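Endo-pectate lyase (PDB 3B4N) probably cleaves polygalacturonate and pectins of low to high methylation by calcium-dependent elimination, working from within the chain. Local coordinates at residues 183-195 / 208-220. Numbering follows the deposited sequence.
Sequences TIENVIWEDICED and GGIAHNAKDGYGG. With CA (calcium ion), chain C; ZN (zinc ion), chain D.
Asp191 and Ile192 meet Asn213 and Tyr218 around a calcium ion, and the site illustrates how two neighbouring coils of a parallel beta-helix can be tied together by a metal. Asp191 OD1 and Asn213 OD1 give one side-chain oxygen from each segment, at 2.4 and 2.3 Å from the calcium; the carbonyls of Ile192 and Tyr218 and two waters bring the ligands to six. The two side-chain oxygens come within 3.1 Å of each other; both bind the calcium, whose charge offsets their mutual repulsion, while the carboxylate and amide planes are turned 66° apart.

The aspartate divides its work. With CG swung opposite its own backbone N (chi1 -174°), one oxygen reaches the metal and the other, OD2, accepts the backbone N-H of Tyr218 at 3.0 Å, from above the carboxylate plane. OD2 also lies at the edge of the tyrosine ring. Asn213 OD1, besides binding calcium, takes the N-H of Ala214.

Before the metal loop, strands 187-189 and 210-213 run parallel, 7° apart. Val187 O, Ile210 O, Trp189 O and His212 O accept in turn across the gap, the last from Ile192 N at 2.9 Å. Where the pairing starts, a water joins Ile184 O and Val187 N to Gly208 O.

On the face that carries Trp189 and Ala211, Ala211 CB sits obliquely beside the indole ring, 3.9 Å from Trp189 CE3, with Ile192 CD1 close by; Phe241 of the next coil touches both Trp189 and Ala211. The His212 ring turns its edge to Glu190 O, and its ND1 is hydrogen-bonded to Thr244 OG1.

Because calcium gathers oxygens from both coils, and Tyr218 is held through its N-H as well as its carbonyl, metal binding and the folding back of the 214-220 loop are probably coupled.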
loop_
_atom_site.group_PDB
_atom_site.type_symbol
_atom_site.label_atom_id
_atom_site.label_comp_id
_atom_site.label_asym_id
_atom_site.label_seq_id
_atom_site.Cartn_x
_atom_site.Cartn_y
_atom_site.Cartn_z
ATOM N N THR A 183 -9.493 -4.235 6.151
ATOM C CA THR A 183 -8.824 -2.972 5.916
ATOM C C THR A 183 -7.409 -3.066 6.473
ATOM O O THR A 183 -7.187 -3.537 7.593
ATOM C CB THR A 183 -9.593 -1.803 6.562
ATOM O OG1 THR A 183 -10.843 -1.640 5.880
ATOM C CG2 THR A 183 -8.805 -0.513 6.446
ATOM N N ILE A 184 -6.451 -2.652 5.651
ATOM C CA ILE A 184 -5.035 -2.660 5.999
ATOM C C ILE A 184 -4.694 -1.176 5.968
ATOM O O ILE A 184 -4.510 -0.572 4.910
ATOM C CB ILE A 184 -4.258 -3.502 4.968
ATOM C CG1 ILE A 184 -4.774 -4.949 5.015
ATOM C CG2 ILE A 184 -2.770 -3.424 5.237
ATOM C CD1 ILE A 184 -4.177 -5.864 3.938
ATOM N N GLU A 185 -4.625 -0.600 7.163
ATOM C CA GLU A 185 -4.462 0.834 7.345
ATOM C C GLU A 185 -3.129 1.254 7.938
ATOM O O GLU A 185 -2.768 0.841 9.031
ATOM C CB GLU A 185 -5.625 1.295 8.229
ATOM C CG GLU A 185 -5.732 2.766 8.508
ATOM C CD GLU A 185 -7.022 3.100 9.233
ATOM O OE1 GLU A 185 -7.266 4.295 9.497
ATOM O OE2 GLU A 185 -7.799 2.166 9.542
ATOM N N ASN A 186 -2.414 2.102 7.215
ATOM C CA ASN A 186 -1.102 2.571 7.639
ATOM C C ASN A 186 -0.136 1.446 7.988
ATOM O O ASN A 186 0.350 1.343 9.114
ATOM C CB ASN A 186 -1.202 3.540 8.814
ATOM C CG ASN A 186 0.096 4.285 9.031
ATOM O OD1 ASN A 186 0.787 4.624 8.063
ATOM N ND2 ASN A 186 0.439 4.550 10.288
ATOM N N VAL A 187 0.132 0.602 7.003
ATOM C CA VAL A 187 1.079 -0.485 7.180
ATOM C C VAL A 187 2.288 -0.128 6.321
ATOM O O VAL A 187 2.149 0.440 5.236
ATOM C CB VAL A 187 0.484 -1.849 6.753
ATOM C CG1 VAL A 187 1.588 -2.908 6.724
ATOM C CG2 VAL A 187 -0.603 -2.267 7.755
ATOM N N ILE A 188 3.473 -0.427 6.839
ATOM C CA ILE A 188 4.713 -0.135 6.130
ATOM C C ILE A 188 5.446 -1.441 5.883
ATOM O O ILE A 188 5.701 -2.191 6.819
ATOM C CB ILE A 188 5.620 0.796 6.951
ATOM C CG1 ILE A 188 4.936 2.155 7.119
ATOM C CG2 ILE A 188 6.988 0.938 6.276
ATOM C CD1 ILE A 188 5.751 3.167 7.912
ATOM N N TRP A 189 5.738 -1.720 4.616
ATOM C CA TRP A 189 6.480 -2.931 4.244
ATOM C C TRP A 189 7.887 -2.451 3.893
ATOM O O TRP A 189 8.073 -1.754 2.898
ATOM C CB TRP A 189 5.853 -3.600 3.015
ATOM C CG TRP A 189 4.511 -4.258 3.245
ATOM C CD1 TRP A 189 4.272 -5.591 3.418
ATOM C CD2 TRP A 189 3.224 -3.619 3.242
ATOM N NE1 TRP A 189 2.921 -5.828 3.511
ATOM C CE2 TRP A 189 2.255 -4.634 3.407
ATOM C CE3 TRP A 189 2.799 -2.290 3.111
ATOM C CZ2 TRP A 189 0.887 -4.361 3.439
ATOM C CZ3 TRP A 189 1.430 -2.018 3.145
ATOM C CH2 TRP A 189 0.495 -3.051 3.306
ATOM N N GLU A 190 8.877 -2.826 4.698
ATOM C CA GLU A 190 10.253 -2.380 4.456
ATOM C C GLU A 190 10.917 -2.978 3.206
ATOM O O GLU A 190 11.826 -2.375 2.625
ATOM C CB GLU A 190 11.100 -2.619 5.713
ATOM C CG GLU A 190 10.740 -1.689 6.894
ATOM C CD GLU A 190 11.068 -0.217 6.642
ATOM O OE1 GLU A 190 12.031 0.071 5.899
ATOM O OE2 GLU A 190 10.380 0.665 7.206
ATOM N N ASP A 191 10.454 -4.154 2.794
ATOM C CA ASP A 191 10.927 -4.823 1.580
ATOM C C ASP A 191 9.964 -5.978 1.363
ATOM O O ASP A 191 10.111 -7.040 1.962
ATOM C CB ASP A 191 12.357 -5.368 1.732
ATOM C CG ASP A 191 12.912 -5.942 0.422
ATOM O OD1 ASP A 191 12.124 -6.244 -0.497
ATOM O OD2 ASP A 191 14.149 -6.104 0.309
ATOM N N ILE A 192 8.966 -5.760 0.515
ATOM C CA ILE A 192 7.975 -6.782 0.233
ATOM C C ILE A 192 8.656 -8.101 -0.099
ATOM O O ILE A 192 9.615 -8.120 -0.874
ATOM C CB ILE A 192 7.118 -6.383 -0.975
ATOM C CG1 ILE A 192 6.278 -5.150 -0.640
ATOM C CG2 ILE A 192 6.240 -7.558 -1.396
ATOM C CD1 ILE A 192 5.589 -4.555 -1.853
ATOM N N CYS A 193 8.173 -9.190 0.490
ATOM C CA CYS A 193 8.732 -10.504 0.210
ATOM C C CYS A 193 7.945 -11.099 -0.970
ATOM O O CYS A 193 8.151 -10.678 -2.110
ATOM C CB CYS A 193 8.658 -11.382 1.468
ATOM S SG CYS A 193 9.374 -13.041 1.251
ATOM N N GLU A 194 7.030 -12.036 -0.731
ATOM C CA GLU A 194 6.267 -12.617 -1.845
ATOM C C GLU A 194 5.353 -11.563 -2.465
ATOM O O GLU A 194 5.273 -11.410 -3.686
ATOM C CB GLU A 194 5.430 -13.802 -1.363
ATOM C CG GLU A 194 6.235 -15.031 -0.968
ATOM C CD GLU A 194 7.062 -15.598 -2.114
ATOM O OE1 GLU A 194 6.604 -15.539 -3.277
ATOM O OE2 GLU A 194 8.166 -16.120 -1.852
ATOM N N ASP A 195 4.650 -10.851 -1.596
ATOM C CA ASP A 195 3.746 -9.776 -1.983
ATOM C C ASP A 195 3.375 -9.085 -0.685
ATOM O O ASP A 195 3.720 -9.571 0.388
ATOM C CB ASP A 195 2.502 -10.318 -2.717
ATOM C CG ASP A 195 1.975 -11.613 -2.125
ATOM O OD1 ASP A 195 2.165 -12.677 -2.745
ATOM O OD2 ASP A 195 1.371 -11.568 -1.043
ATOM N N GLY A 208 -3.724 4.232 2.858
ATOM C CA GLY A 208 -2.400 4.752 3.122
ATOM C C GLY A 208 -1.398 3.609 3.146
ATOM O O GLY A 208 -1.597 2.569 2.505
ATOM N N GLY A 209 -0.307 3.818 3.874
ATOM C CA GLY A 209 0.737 2.811 3.958
ATOM C C GLY A 209 1.865 3.140 2.991
ATOM O O GLY A 209 1.689 3.917 2.050
ATOM N N ILE A 210 3.027 2.539 3.224
ATOM C CA ILE A 210 4.204 2.748 2.381
ATOM C C ILE A 210 4.776 1.364 2.114
ATOM O O ILE A 210 5.065 0.637 3.057
ATOM C CB ILE A 210 5.280 3.591 3.108
ATOM C CG1 ILE A 210 4.714 4.961 3.511
ATOM C CG2 ILE A 210 6.494 3.757 2.205
ATOM C CD1 ILE A 210 4.469 5.907 2.369
ATOM N N ALA A 211 4.917 0.988 0.844
ATOM C CA ALA A 211 5.455 -0.325 0.514
ATOM C C ALA A 211 6.708 -0.210 -0.343
ATOM O O ALA A 211 6.671 0.281 -1.467
ATOM C CB ALA A 211 4.400 -1.163 -0.204
ATOM N N HIS A 212 7.813 -0.691 0.202
ATOM C CA HIS A 212 9.078 -0.646 -0.491
ATOM C C HIS A 212 9.426 -1.990 -1.110
ATOM O O HIS A 212 9.075 -3.040 -0.587
ATOM C CB HIS A 212 10.187 -0.266 0.499
ATOM C CG HIS A 212 11.527 -0.068 -0.137
ATOM N ND1 HIS A 212 11.805 0.999 -0.962
ATOM C CD2 HIS A 212 12.665 -0.801 -0.071
ATOM C CE1 HIS A 212 13.057 0.920 -1.374
ATOM N NE2 HIS A 212 13.601 -0.163 -0.849
ATOM N N ASN A 213 10.074 -1.947 -2.263
ATOM C CA ASN A 213 10.579 -3.174 -2.855
ATOM C C ASN A 213 11.851 -2.759 -3.568
ATOM O O ASN A 213 12.049 -1.583 -3.851
ATOM C CB ASN A 213 9.590 -3.847 -3.813
ATOM C CG ASN A 213 9.742 -5.366 -3.791
ATOM O OD1 ASN A 213 10.736 -5.883 -3.275
ATOM N ND2 ASN A 213 8.772 -6.085 -4.349
ATOM N N ALA A 214 12.730 -3.709 -3.835
ATOM C CA ALA A 214 13.980 -3.349 -4.484
ATOM C C ALA A 214 14.498 -4.443 -5.380
ATOM O O ALA A 214 14.294 -5.627 -5.119
ATOM C CB ALA A 214 15.028 -3.015 -3.431
ATOM N N LYS A 215 15.168 -4.036 -6.450
ATOM C CA LYS A 215 15.759 -5.006 -7.347
ATOM C C LYS A 215 16.866 -5.652 -6.523
ATOM O O LYS A 215 17.606 -4.962 -5.812
ATOM C CB LYS A 215 16.336 -4.308 -8.581
ATOM C CG LYS A 215 17.148 -5.220 -9.493
ATOM C CD LYS A 215 17.450 -4.554 -10.830
ATOM C CE LYS A 215 16.261 -4.635 -11.789
ATOM N NZ LYS A 215 15.015 -4.004 -11.265
ATOM N N ASP A 216 16.950 -6.974 -6.598
ATOM C CA ASP A 216 17.953 -7.740 -5.868
ATOM C C ASP A 216 17.679 -7.761 -4.359
ATOM O O ASP A 216 18.544 -8.122 -3.570
ATOM C CB ASP A 216 19.351 -7.170 -6.161
ATOM C CG ASP A 216 20.466 -8.090 -5.713
ATOM O OD1 ASP A 216 20.276 -9.323 -5.770
ATOM O OD2 ASP A 216 21.543 -7.585 -5.325
ATOM N N GLY A 217 16.464 -7.382 -3.960
ATOM C CA GLY A 217 16.117 -7.393 -2.547
ATOM C C GLY A 217 15.573 -8.733 -2.072
ATOM O O GLY A 217 15.674 -9.744 -2.770
ATOM N N TYR A 218 14.989 -8.754 -0.876
ATOM C CA TYR A 218 14.440 -9.994 -0.337
ATOM C C TYR A 218 13.258 -10.461 -1.162
ATOM O O TYR A 218 12.389 -9.660 -1.506
ATOM C CB TYR A 218 13.984 -9.815 1.112
ATOM C CG TYR A 218 15.112 -9.688 2.098
ATOM C CD1 TYR A 218 15.665 -8.446 2.396
ATOM C CD2 TYR A 218 15.626 -10.814 2.738
ATOM C CE1 TYR A 218 16.704 -8.325 3.317
ATOM C CE2 TYR A 218 16.664 -10.704 3.656
ATOM C CZ TYR A 218 17.194 -9.458 3.941
ATOM O OH TYR A 218 18.203 -9.343 4.870
ATOM N N GLY A 219 13.222 -11.753 -1.470
ATOM C CA GLY A 219 12.132 -12.292 -2.257
ATOM C C GLY A 219 12.405 -12.339 -3.748
ATOM O O GLY A 219 11.569 -12.814 -4.513
ATOM N N GLY A 220 13.564 -11.839 -4.165
ATOM C CA GLY A 220 13.909 -11.862 -5.578
ATOM C C GLY A 220 13.424 -10.656 -6.359
ATOM O O GLY A 220 13.159 -9.600 -5.789
HETATM CA CA CA C . 11.466 -7.771 -2.167
HETATM ZN ZN ZN D . 1.513 -14.120 -1.643
HETATM O O HOH W 1 -1.659 0.445 4.498
HETATM O O HOH W 2 -0.562 5.686 5.903
HETATM O O HOH W 3 9.933 -9.086 -3.515
HETATM O O HOH W 4 -0.309 -14.374 -1.717
HETATM O O HOH W 5 13.085 -7.849 -3.911
HETATM O O HOH W 6 2.103 -15.726 -2.589
#